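Local coordinates for chromosome replication initiation inhibitor protein (Agrobacterium tumefaciens, PDB 3FD3) that probably acts as a LysR-family DNA-binding transcription regulator, of which this chain is the C-terminal substrate-binding domain, lacking the DNA-binding part, at residues 134-138 and 149-155; 111-115 and 167-173. All blocks are in the same frame, centred on the assembly; numbering follows the deposited sequence.

Contact 1 of 2, residues 134-138 and 149-155; sequences TDGFV and LNPVQLV. With CA (calcium ion), chain B.
This is a buried helix-on-strand contact: the first turn of helix 134-142 packs against the end of strand 148-151, at the edge, within this chain, of the six-stranded mixed sheet, and the start of the next helix. The short axes of 134-138 and 149-151 pass 8.7 Å apart at 116°, and V138 comes nearest N150, their CA atoms 6.7 Å apart. Extended alternation turns the CA-to-CB bond of N150 toward the helix and that of L149 away. With chi1 in m, N150 brings OD1 to 3.4 Å from F137 CB and 3.7 Å from V138 CG2. Its amide suits a gap between apolar side chains that also holds a water: the water donates to N150 OD1 and to T134 O, each at 2.8 Å, while ND2 donates to T78 OG1 and S141 OG. In this periplasmic-binding-protein-like fold of a LysR substrate-binding domain, the contact joins helix 134-142 to strand 148-151 and helix 152-161. After P151 the chain winds into a turn, with i-to-i-3 backbone hydrogen bonds from L154 N to P151 O (3.0 Å) and V155 N to V152 O (3.1 Å). This turn presents L154, with CB 3.9 Å from V138 CG2 (V138 chi1 t) and CD1 3.5 Å from T134 CG2. T134 serves both environments: its methyl packs on leucine while its OG1 bonds to D11. F137, with chi1 at -114°, sets CD2 3.5 Å from L149 O. L149 O binds the calcium ion at 2.4 Å, alongside two waters (2.4 and 2.3 Å) and a further atom outside the two segments.

Contact 2 of 2, residues 111-115 and 167-173; sequences LQASW and LMPGTPL
A leucine fills a notch on a helix, and an indole reaches into a bend of the chain. In residues 111-115, the first turn of helix 111-120, W115 N bonds to L111 O at 2.9 Å. L173, chi1 t, pushes CD1 into the hollow beside this turn, 3.3 Å from L111 O, 3.9 Å from S114 CB and 4.0 Å from W115 CB; its CD2 meets L111 CD2 at 3.8 Å. The small S114 leaves room for it. The nearest CA atoms across the contact, of W115 and L173, are 6.5 Å apart. Residues 167-172 form an irregular break in the long strand 165-181 of this LysR substrate-binding domain, and G170 takes a positive phi of 83°, a conformation that favours glycine, in this excursion. W115 (chi1 t, chi2 83°) projects into the bend: CH2 lies 3.7 Å from L167 CB, CZ2 3.9 Å from the CB of selenomethionine M168. At the ring edge, NE1 donates to T171 OG1 at 2.9 Å, and T171 OG1, chi1 p, donates onward to M168 O at 2.5 Å.

L149 joins the two contacts, whose centres lie 13 Å apart. In contact 1 it offers its carbonyl to calcium; its side chain points the other way, into contact 2, with L149 CD2 3.8 Å from W115 CB and L149 CG 3.9 Å from L111 O. Its backbone is tied to helix 111-120 as well, since L149 N and Q112 OE1, 3.0 Å apart, form a probable hydrogen bond. Q112 OE1 also lies 3.6 Å from F137 CE2, so the first turns of helices 111-120 and 134-142 meet beside the strand. L111 of contact 2 brings its side chain to about 4 Å from the ion (nearest atoms), so contact 2 flanks the site that L149 O helps to form.

Contact 1 of 2, residues 134-138 and 149-155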
loop_
_atom_site.group_PDB
_atom_site.type_symbol
_atom_site.label_atom_id
_atom_site.label_comp_id
_atom_site.label_asym_id
_atom_site.label_seq_id
_atom_site.Cartn_x
_atom_site.Cartn_y
_atom_site.Cartn_z
ATOM N N THR A 134 2.439 -1.586 -3.783
ATOM C CA THR A 134 2.753 -3.030 -3.854
ATOM C C THR A 134 1.479 -3.870 -4.009
ATOM O O THR A 134 1.381 -4.778 -4.877
ATOM C CB THR A 134 3.505 -3.459 -2.577
ATOM O OG1 THR A 134 4.713 -2.693 -2.488
ATOM C CG2 THR A 134 3.799 -4.989 -2.552
ATOM N N ASP A 135 0.516 -3.593 -3.140
ATOM C CA ASP A 135 -0.748 -4.325 -3.169
ATOM C C ASP A 135 -1.517 -3.992 -4.457
ATOM O O ASP A 135 -2.143 -4.870 -5.069
ATOM C CB ASP A 135 -1.570 -4.053 -1.905
ATOM C CG ASP A 135 -1.542 -2.567 -1.461
ATOM O OD1 ASP A 135 -0.439 -1.971 -1.143
ATOM O OD2 ASP A 135 -2.660 -2.005 -1.406
ATOM N N GLY A 136 -1.451 -2.734 -4.878
ATOM C CA GLY A 136 -2.080 -2.309 -6.137
ATOM C C GLY A 136 -1.515 -3.054 -7.333
ATOM O O GLY A 136 -2.270 -3.470 -8.234
ATOM N N PHE A 137 -0.202 -3.233 -7.359
ATOM C CA PHE A 137 0.455 -4.005 -8.438
ATOM C C PHE A 137 -0.183 -5.397 -8.566
ATOM O O PHE A 137 -0.481 -5.845 -9.666
ATOM C CB PHE A 137 1.958 -4.216 -8.174
ATOM C CG PHE A 137 2.883 -3.524 -9.134
ATOM C CD1 PHE A 137 2.924 -2.153 -9.225
ATOM C CD2 PHE A 137 3.801 -4.267 -9.877
ATOM C CE1 PHE A 137 3.823 -1.510 -10.092
ATOM C CE2 PHE A 137 4.682 -3.635 -10.736
ATOM C CZ PHE A 137 4.706 -2.235 -10.821
ATOM N N VAL A 138 -0.369 -6.082 -7.442
ATOM C CA VAL A 138 -0.938 -7.414 -7.473
ATOM C C VAL A 138 -2.373 -7.345 -7.983
ATOM O O VAL A 138 -2.779 -8.103 -8.852
ATOM C CB VAL A 138 -0.901 -8.100 -6.133
ATOM C CG1 VAL A 138 -1.646 -9.474 -6.199
ATOM C CG2 VAL A 138 0.573 -8.281 -5.699
ATOM N N LEU A 149 6.469 -6.949 -12.170
ATOM C CA LEU A 149 7.225 -7.768 -11.224
ATOM C C LEU A 149 6.590 -7.666 -9.844
ATOM O O LEU A 149 6.412 -6.566 -9.300
ATOM C CB LEU A 149 8.682 -7.334 -11.190
ATOM C CG LEU A 149 9.606 -7.882 -12.293
ATOM C CD1 LEU A 149 9.899 -9.356 -12.088
ATOM C CD2 LEU A 149 8.989 -7.680 -13.700
ATOM N N ASN A 150 6.211 -8.810 -9.290
ATOM C CA ASN A 150 5.596 -8.874 -7.986
ATOM C C ASN A 150 6.388 -9.806 -7.074
ATOM O O ASN A 150 6.847 -10.879 -7.517
ATOM C CB ASN A 150 4.176 -9.423 -8.108
ATOM C CG ASN A 150 3.260 -8.489 -8.824
ATOM O OD1 ASN A 150 2.966 -7.417 -8.318
ATOM N ND2 ASN A 150 2.787 -8.889 -10.017
ATOM N N PRO A 151 6.534 -9.441 -5.807
ATOM C CA PRO A 151 7.185 -10.370 -4.878
ATOM C C PRO A 151 6.485 -11.739 -4.805
ATOM O O PRO A 151 5.237 -11.805 -4.795
ATOM C CB PRO A 151 7.076 -9.647 -3.534
ATOM C CG PRO A 151 6.851 -8.232 -3.852
ATOM C CD PRO A 151 6.118 -8.190 -5.139
ATOM N N VAL A 152 7.282 -12.807 -4.741
ATOM C CA VAL A 152 6.779 -14.171 -4.747
ATOM C C VAL A 152 5.766 -14.421 -3.627
ATOM O O VAL A 152 4.786 -15.156 -3.834
ATOM C CB VAL A 152 7.937 -15.227 -4.651
ATOM C CG1 VAL A 152 8.757 -15.085 -3.353
ATOM C CG2 VAL A 152 7.374 -16.644 -4.820
ATOM N N GLN A 153 5.968 -13.773 -2.484
ATOM C CA GLN A 153 5.097 -13.986 -1.320
ATOM C C GLN A 153 3.656 -13.574 -1.641
ATOM O O GLN A 153 2.709 -14.126 -1.083
ATOM C CB GLN A 153 5.583 -13.195 -0.096
ATOM C CG GLN A 153 6.927 -13.599 0.463
ATOM C CD GLN A 153 8.133 -13.078 -0.303
ATOM O OE1 GLN A 153 7.999 -12.253 -1.181
ATOM N NE2 GLN A 153 9.348 -13.576 0.058
ATOM N N LEU A 154 3.490 -12.611 -2.538
ATOM C CA LEU A 154 2.178 -12.080 -2.850
ATOM C C LEU A 154 1.520 -12.754 -4.046
ATOM O O LEU A 154 0.309 -12.584 -4.261
ATOM C CB LEU A 154 2.287 -10.592 -3.139
ATOM C CG LEU A 154 2.784 -9.740 -1.971
ATOM C CD1 LEU A 154 2.735 -8.271 -2.336
ATOM C CD2 LEU A 154 2.003 -10.018 -0.640
ATOM N N VAL A 155 2.291 -13.527 -4.805
ATOM C CA VAL A 155 1.741 -14.159 -5.998
ATOM C C VAL A 155 1.862 -15.669 -6.057
ATOM O O VAL A 155 1.331 -16.278 -6.977
ATOM C CB VAL A 155 2.303 -13.544 -7.307
ATOM C CG1 VAL A 155 1.890 -12.048 -7.448
ATOM C CG2 VAL A 155 3.801 -13.742 -7.432
HETATM CA CA CA B . 6.862 -4.395 -8.345
HETATM O O HOH W 1 3.612 -6.235 -5.873
HETATM O O HOH W 2 5.729 -4.737 -6.249
HETATM O O HOH W 3 8.069 -3.481 -10.061
#

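Contact 2 of 2, residues 111-115 and 167-173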
loop_
_atom_site.group_PDB
_atom_site.type_symbol
_atom_site.label_atom_id
_atom_site.label_comp_id
_atom_site.label_asym_id
_atom_site.label_seq_id
_atom_site.Cartn_x
_atom_site.Cartn_y
_atom_site.Cartn_z
ATOM N N LEU A 111 12.706 -2.619 -12.211
ATOM C CA LEU A 111 12.506 -4.078 -12.210
ATOM C C LEU A 111 11.963 -4.667 -13.520
ATOM O O LEU A 111 12.401 -5.730 -13.959
ATOM C CB LEU A 111 11.625 -4.518 -11.026
ATOM C CG LEU A 111 12.115 -4.179 -9.615
ATOM C CD1 LEU A 111 11.281 -4.973 -8.587
ATOM C CD2 LEU A 111 13.619 -4.412 -9.410
ATOM N N GLN A 112 11.006 -4.000 -14.148
ATOM C CA GLN A 112 10.468 -4.515 -15.398
ATOM C C GLN A 112 11.552 -4.430 -16.475
ATOM O O GLN A 112 11.722 -5.363 -17.250
ATOM C CB GLN A 112 9.258 -3.713 -15.861
ATOM C CG GLN A 112 7.987 -4.008 -15.072
ATOM C CD GLN A 112 8.030 -3.540 -13.630
ATOM O OE1 GLN A 112 7.624 -4.269 -12.728
ATOM N NE2 GLN A 112 8.467 -2.301 -13.412
ATOM N N ALA A 113 12.268 -3.311 -16.505
ATOM C CA ALA A 113 13.342 -3.095 -17.488
ATOM C C ALA A 113 14.434 -4.149 -17.320
ATOM O O ALA A 113 14.933 -4.735 -18.293
ATOM C CB ALA A 113 13.934 -1.689 -17.346
ATOM N N SER A 114 14.805 -4.393 -16.073
ATOM C CA SER A 114 15.815 -5.383 -15.749
ATOM C C SER A 114 15.363 -6.794 -16.156
ATOM O O SER A 114 16.121 -7.540 -16.764
ATOM C CB SER A 114 16.120 -5.350 -14.251
ATOM O OG SER A 114 17.156 -6.267 -14.002
ATOM N N TRP A 115 14.124 -7.134 -15.829
ATOM C CA TRP A 115 13.555 -8.429 -16.197
ATOM C C TRP A 115 13.578 -8.626 -17.711
ATOM O O TRP A 115 14.015 -9.664 -18.195
ATOM C CB TRP A 115 12.125 -8.598 -15.648
ATOM C CG TRP A 115 11.549 -9.907 -16.047
ATOM C CD1 TRP A 115 11.742 -11.111 -15.423
ATOM C CD2 TRP A 115 10.753 -10.171 -17.189
ATOM N NE1 TRP A 115 11.100 -12.110 -16.105
ATOM C CE2 TRP A 115 10.483 -11.558 -17.198
ATOM C CE3 TRP A 115 10.245 -9.374 -18.230
ATOM C CZ2 TRP A 115 9.719 -12.162 -18.193
ATOM C CZ3 TRP A 115 9.490 -9.977 -19.211
ATOM C CH2 TRP A 115 9.253 -11.364 -19.198
ATOM N N LEU A 167 5.135 -14.610 -17.167
ATOM C CA LEU A 167 5.397 -14.338 -18.590
ATOM C C LEU A 167 6.364 -15.335 -19.194
ATOM O O LEU A 167 6.156 -15.813 -20.327
ATOM C CB LEU A 167 5.912 -12.923 -18.797
ATOM C CG LEU A 167 4.831 -11.831 -18.904
ATOM C CD1 LEU A 167 3.956 -11.694 -17.640
ATOM C CD2 LEU A 167 5.459 -10.516 -19.231
HETATM N N MSE A 168 7.421 -15.641 -18.449
HETATM C CA MSE A 168 8.415 -16.605 -18.876
HETATM C C MSE A 168 8.807 -17.398 -17.641
HETATM O O MSE A 168 9.592 -16.920 -16.826
HETATM C CB MSE A 168 9.624 -15.894 -19.482
HETATM C CG MSE A 168 10.609 -16.818 -20.160
HETATM SE SE MSE A 168 11.691 -15.889 -21.494
HETATM C CE MSE A 168 10.226 -15.357 -22.671
ATOM N N PRO A 169 8.222 -18.594 -17.473
ATOM C CA PRO A 169 8.555 -19.423 -16.320
ATOM C C PRO A 169 10.057 -19.547 -16.100
ATOM O O PRO A 169 10.813 -19.692 -17.062
ATOM C CB PRO A 169 7.936 -20.775 -16.677
ATOM C CG PRO A 169 6.780 -20.436 -17.526
ATOM C CD PRO A 169 7.206 -19.234 -18.328
ATOM N N GLY A 170 10.490 -19.454 -14.848
ATOM C CA GLY A 170 11.873 -19.705 -14.525
ATOM C C GLY A 170 12.739 -18.495 -14.771
ATOM O O GLY A 170 13.932 -18.643 -14.970
ATOM N N THR A 171 12.152 -17.293 -14.721
ATOM C CA THR A 171 12.925 -16.061 -14.914
ATOM C C THR A 171 12.740 -15.083 -13.739
ATOM O O THR A 171 12.414 -13.907 -13.947
ATOM C CB THR A 171 12.554 -15.362 -16.233
ATOM O OG1 THR A 171 11.157 -15.046 -16.236
ATOM C CG2 THR A 171 12.916 -16.266 -17.423
ATOM N N PRO A 172 12.980 -15.560 -12.506
ATOM C CA PRO A 172 12.793 -14.648 -11.377
ATOM C C PRO A 172 13.831 -13.542 -11.346
ATOM O O PRO A 172 14.919 -13.664 -11.949
ATOM C CB PRO A 172 12.955 -15.559 -10.154
ATOM C CG PRO A 172 13.813 -16.663 -10.621
ATOM C CD PRO A 172 13.408 -16.896 -12.059
ATOM N N LEU A 173 13.500 -12.475 -10.630
ATOM C CA LEU A 173 14.392 -11.351 -10.396
ATOM C C LEU A 173 14.589 -11.276 -8.891
ATOM O O LEU A 173 13.614 -11.117 -8.137
ATOM C CB LEU A 173 13.751 -10.065 -10.917
ATOM C CG LEU A 173 14.608 -8.811 -11.060
ATOM C CD1 LEU A 173 14.042 -7.881 -12.155
ATOM C CD2 LEU A 173 14.700 -8.076 -9.729
#